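PDB 3EB7: insecticidal Delta-Endotoxin Cry8Ea1 from Bacillus Thuringiensis, which kills the larvae of the underground pest Holotrichia parallela, probably by binding midgut cells and inserting its helical domain into their membrane to form pores. Local coordinates for residues D149-G154 / N166-Q171; K300-Q305 / S326-T331. All coordinates share one frame; numbering follows the deposited sequence.

Contact 1 (D149-G154 / N166-Q171)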
# COMPACT_ATOMS: atom_id res chain seq x y z
N ASP A 149 6.62 -22.61 -4.26
CA ASP A 149 6.85 -23.90 -3.62
C ASP A 149 7.61 -24.88 -4.53
O ASP A 149 8.51 -25.61 -4.06
CB ASP A 149 5.52 -24.52 -3.20
CG ASP A 149 4.71 -23.60 -2.33
OD1 ASP A 149 5.29 -22.66 -1.74
OD2 ASP A 149 3.49 -23.81 -2.26
N ALA A 150 7.25 -24.87 -5.81
CA ALA A 150 8.02 -25.58 -6.84
C ALA A 150 9.49 -25.21 -6.79
O ALA A 150 10.33 -26.08 -6.97
CB ALA A 150 7.46 -25.31 -8.22
N SER A 151 9.81 -23.94 -6.54
CA SER A 151 11.20 -23.49 -6.41
C SER A 151 11.91 -23.95 -5.15
O SER A 151 13.11 -24.20 -5.16
CB SER A 151 11.27 -21.97 -6.46
OG SER A 151 11.30 -21.58 -7.80
N ILE A 152 11.19 -24.01 -4.05
CA ILE A 152 11.79 -24.41 -2.77
C ILE A 152 11.79 -25.93 -2.55
O ILE A 152 12.70 -26.45 -1.93
CB ILE A 152 11.08 -23.71 -1.60
CG1 ILE A 152 11.13 -22.19 -1.82
CG2 ILE A 152 11.75 -24.03 -0.27
CD1 ILE A 152 10.00 -21.46 -1.15
N PHE A 153 10.78 -26.63 -3.09
CA PHE A 153 10.55 -28.02 -2.74
C PHE A 153 10.61 -28.97 -3.93
O PHE A 153 10.61 -30.18 -3.75
CB PHE A 153 9.18 -28.17 -2.07
CG PHE A 153 8.94 -27.24 -0.90
CD1 PHE A 153 7.73 -26.55 -0.79
CD2 PHE A 153 9.90 -27.09 0.12
CE1 PHE A 153 7.47 -25.70 0.28
CE2 PHE A 153 9.66 -26.24 1.21
CZ PHE A 153 8.44 -25.53 1.28
N GLY A 154 10.66 -28.43 -5.14
CA GLY A 154 10.58 -29.22 -6.35
C GLY A 154 11.60 -30.34 -6.44
O GLY A 154 11.24 -31.48 -6.70
N ASN A 166 11.04 -24.79 -15.91
CA ASN A 166 9.78 -24.42 -16.55
C ASN A 166 8.84 -23.68 -15.59
O ASN A 166 8.24 -22.67 -15.96
CB ASN A 166 9.08 -25.65 -17.11
CG ASN A 166 9.75 -26.20 -18.36
OD1 ASN A 166 10.54 -25.50 -19.02
ND2 ASN A 166 9.46 -27.47 -18.68
N TYR A 167 8.73 -24.20 -14.36
CA TYR A 167 7.91 -23.61 -13.30
C TYR A 167 8.43 -22.22 -12.95
O TYR A 167 7.65 -21.28 -12.82
CB TYR A 167 7.88 -24.49 -12.05
CG TYR A 167 6.96 -25.70 -12.12
CD1 TYR A 167 5.63 -25.57 -12.54
CD2 TYR A 167 7.42 -26.98 -11.75
CE1 TYR A 167 4.79 -26.64 -12.62
CE2 TYR A 167 6.56 -28.09 -11.83
CZ TYR A 167 5.25 -27.91 -12.25
OH TYR A 167 4.36 -28.96 -12.32
N TYR A 168 9.75 -22.10 -12.84
CA TYR A 168 10.38 -20.82 -12.57
C TYR A 168 10.20 -19.82 -13.73
O TYR A 168 9.90 -18.65 -13.49
CB TYR A 168 11.85 -20.99 -12.23
CG TYR A 168 12.47 -19.65 -11.88
CD1 TYR A 168 13.27 -18.96 -12.80
CD2 TYR A 168 12.20 -19.05 -10.64
CE1 TYR A 168 13.82 -17.73 -12.48
CE2 TYR A 168 12.72 -17.83 -10.33
CZ TYR A 168 13.54 -17.17 -11.26
OH TYR A 168 14.08 -15.94 -10.92
N ASN A 169 10.35 -20.27 -14.97
CA ASN A 169 10.12 -19.39 -16.09
C ASN A 169 8.67 -19.00 -16.20
O ASN A 169 8.36 -17.90 -16.57
CB ASN A 169 10.65 -20.04 -17.40
CG ASN A 169 12.19 -20.15 -17.42
OD1 ASN A 169 12.88 -19.30 -16.89
ND2 ASN A 169 12.70 -21.23 -17.99
N ARG A 170 7.76 -19.90 -15.90
CA ARG A 170 6.35 -19.53 -15.92
C ARG A 170 6.05 -18.53 -14.80
O ARG A 170 5.30 -17.58 -15.00
CB ARG A 170 5.46 -20.76 -15.83
CG ARG A 170 4.02 -20.52 -16.33
CD ARG A 170 3.48 -21.81 -16.99
NE ARG A 170 3.72 -22.99 -16.17
CZ ARG A 170 2.87 -23.42 -15.24
NH1 ARG A 170 1.72 -22.78 -15.02
NH2 ARG A 170 3.16 -24.51 -14.53
N GLN A 171 6.63 -18.73 -13.62
CA GLN A 171 6.41 -17.82 -12.52
C GLN A 171 6.87 -16.41 -12.92
O GLN A 171 6.17 -15.43 -12.63
CB GLN A 171 7.06 -18.30 -11.23
CG GLN A 171 6.68 -17.46 -9.99
CD GLN A 171 7.60 -17.63 -8.81
OE1 GLN A 171 8.82 -17.69 -8.96
NE2 GLN A 171 7.03 -17.69 -7.64
O HOH W 1 10.82 -18.77 -7.49
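Ala150 and Tyr167 face each other where two consecutive helices pack roughly antiparallel; their CA atoms lie 6.8 Å apart, and the Ser151–Tyr168 pair stands at the same spacing. Such closeness is possible because segment 149-154 turns just the small side chains of Ala150 and Ser151 to its partner; Leu147 of the same helix also lies on Tyr167. Ala150 CB points at the second helix and rests 3.9 Å from Tyr167 CD2, also touching Tyr167 CB, so the methyl sits obliquely at the base of the ring. Tyr168 turns differently: CG is anti to its backbone N (chi1 -177°), and Ser151 OG approaches Tyr168 CD2 obliquely at 3.9 Å. No direct polar bond joins the segments. Instead a water lies 2.9 Å from Ser151 OG and donates to Gln171 OE1 at 2.7 Å, in plane at the Tyr168 ring edge. Gln171 NE2 binds the carbonyl oxygens of Leu144 and Tyr225, which fixes the amide that receives the water. Tyr168 OH is held by Asp226 OD2. In the helical bundle of the N-terminal domain, helix 99-119 closes over Ala150 and Tyr167 with Phe109, while helix 26-40 packs against Asp149, Ile152 and Phe153.

Contact 2 (K300-Q305 / S326-T331)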
# COMPACT_ATOMS: atom_id res chain seq x y z
N LYS A 300 -16.82 23.97 15.55
CA LYS A 300 -16.30 23.09 14.52
C LYS A 300 -14.91 23.50 14.05
O LYS A 300 -14.48 24.61 14.24
CB LYS A 300 -17.29 23.00 13.34
CG LYS A 300 -17.61 24.32 12.69
CD LYS A 300 -18.40 24.09 11.38
CE LYS A 300 -19.21 25.32 10.91
NZ LYS A 300 -18.29 26.37 10.45
N TRP A 301 -14.22 22.55 13.44
CA TRP A 301 -12.90 22.70 12.85
C TRP A 301 -13.06 23.56 11.58
O TRP A 301 -13.66 23.09 10.56
CB TRP A 301 -12.44 21.28 12.50
CG TRP A 301 -11.05 21.06 11.87
CD1 TRP A 301 -10.39 21.86 10.95
CD2 TRP A 301 -10.20 19.92 12.09
NE1 TRP A 301 -9.16 21.28 10.62
CE2 TRP A 301 -9.04 20.08 11.29
CE3 TRP A 301 -10.32 18.76 12.88
CZ2 TRP A 301 -7.99 19.16 11.29
CZ3 TRP A 301 -9.27 17.84 12.88
CH2 TRP A 301 -8.12 18.05 12.08
N ILE A 302 -12.59 24.81 11.67
CA ILE A 302 -12.63 25.76 10.54
C ILE A 302 -11.27 26.01 9.85
O ILE A 302 -11.20 26.71 8.84
CB ILE A 302 -13.24 27.15 10.92
CG1 ILE A 302 -12.39 27.87 11.98
CG2 ILE A 302 -14.68 27.02 11.33
CD1 ILE A 302 -12.79 29.35 12.25
N GLY A 303 -10.20 25.43 10.38
CA GLY A 303 -8.86 25.56 9.79
C GLY A 303 -7.87 24.83 10.66
O GLY A 303 -8.19 24.47 11.80
N HIS A 304 -6.68 24.57 10.13
CA HIS A 304 -5.61 23.92 10.89
C HIS A 304 -4.25 24.26 10.34
O HIS A 304 -4.10 24.72 9.21
CB HIS A 304 -5.79 22.39 10.98
CG HIS A 304 -5.66 21.67 9.67
ND1 HIS A 304 -6.73 21.49 8.81
CD2 HIS A 304 -4.60 21.05 9.09
CE1 HIS A 304 -6.32 20.82 7.75
NE2 HIS A 304 -5.05 20.51 7.90
N GLN A 305 -3.26 24.02 11.17
CA GLN A 305 -1.87 24.20 10.82
C GLN A 305 -1.23 22.84 11.07
O GLN A 305 -1.41 22.23 12.11
CB GLN A 305 -1.28 25.29 11.72
CG GLN A 305 -0.09 25.98 11.13
CD GLN A 305 0.81 26.64 12.15
OE1 GLN A 305 1.01 27.84 12.09
NE2 GLN A 305 1.37 25.88 13.06
N SER A 326 -11.74 37.08 13.57
CA SER A 326 -12.85 37.07 14.49
C SER A 326 -13.59 35.73 14.56
O SER A 326 -14.27 35.46 15.55
CB SER A 326 -13.83 38.19 14.14
OG SER A 326 -14.32 38.06 12.80
N SER A 327 -13.48 34.90 13.52
CA SER A 327 -14.20 33.61 13.52
C SER A 327 -13.55 32.59 14.44
O SER A 327 -14.20 31.65 14.86
CB SER A 327 -14.28 33.00 12.13
OG SER A 327 -15.28 33.60 11.34
N VAL A 328 -12.26 32.75 14.73
CA VAL A 328 -11.49 31.75 15.49
C VAL A 328 -11.77 31.98 16.96
O VAL A 328 -11.38 33.02 17.51
CB VAL A 328 -9.97 31.87 15.21
CG1 VAL A 328 -9.16 30.93 16.12
CG2 VAL A 328 -9.68 31.60 13.73
N ILE A 329 -12.47 31.05 17.60
CA ILE A 329 -12.78 31.30 19.02
C ILE A 329 -11.95 30.46 19.95
O ILE A 329 -11.86 30.75 21.15
CB ILE A 329 -14.31 31.27 19.36
CG1 ILE A 329 -15.02 30.01 18.83
CG2 ILE A 329 -14.99 32.54 18.80
CD1 ILE A 329 -14.87 28.78 19.72
N ALA A 330 -11.32 29.43 19.40
CA ALA A 330 -10.46 28.56 20.18
C ALA A 330 -9.42 27.95 19.25
O ALA A 330 -9.61 27.92 18.03
CB ALA A 330 -11.27 27.49 20.92
N THR A 331 -8.28 27.56 19.84
CA THR A 331 -7.25 26.78 19.16
C THR A 331 -6.93 25.59 20.03
O THR A 331 -7.21 25.59 21.19
CB THR A 331 -5.94 27.56 18.89
OG1 THR A 331 -5.22 27.72 20.12
CG2 THR A 331 -6.20 28.94 18.22
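Ile302 reaches from strand 296-310 to the bend that leads into strand 330-335, and its terminal methyl carries the contact. Ile302 CD1 lies 3.8 Å from Ser327 O, 3.9 Å from Ser327 CB and 4.1 Å from Val328 CG2. CD1 stands anti to CA (chi2 171°), which carries it outward from its strand to the opposing backbone. Further out, Ile302 is also packed against Thr322, Arg423 and Asp426, the last of which receives a salt bridge from Lys300 NZ. Both strands belong to a four-stranded antiparallel sheet of order 3-2-1-4, a Greek key of the second domain of three-domain Cry toxins. Strand 278-292 runs between them, so here a side chain must reach across to the bend. Ile302 and Gly303 form a classic beta bulge opposite its Tyr286; Ile329 and Ala330 form another opposite Thr287. Within segment 300-305, Trp301 NE1 donates to His304 ND1 over 3.0 Å at an N-H...N angle of 151°. ND1 lies in the indole plane, but the donor is tilted 32° from the imidazole plane. Phe421 stacks on Trp301 and Val419 O binds His304 NE2, so both rings are fixed in place. Across the segments the association is small, 90 Å² in all, and non-directional: a methyl against a carbonyl oxygen, a serine CB and a valine methyl, whereas the directional bonds belong to the strand and its surroundings.

Overall arrangement
Contact 1 and contact 2 lie on opposite sides of the chain's centre, with their own centres 60 Å apart and nearest atoms about 43 Å apart, so neither touches the other. They follow in series along the chain: the helical pair 149-154/166-171 belongs to the N-terminal helical domain, the pair 300-305/326-331 to the beta-rich domain that follows. The first joins successive helices of the bundle associated with pore formation in three-domain Cry toxins; the second lies at one side of the domain that in relatives takes part in receptor recognition. Across so wide a gap no direct coupling between the two is apparent.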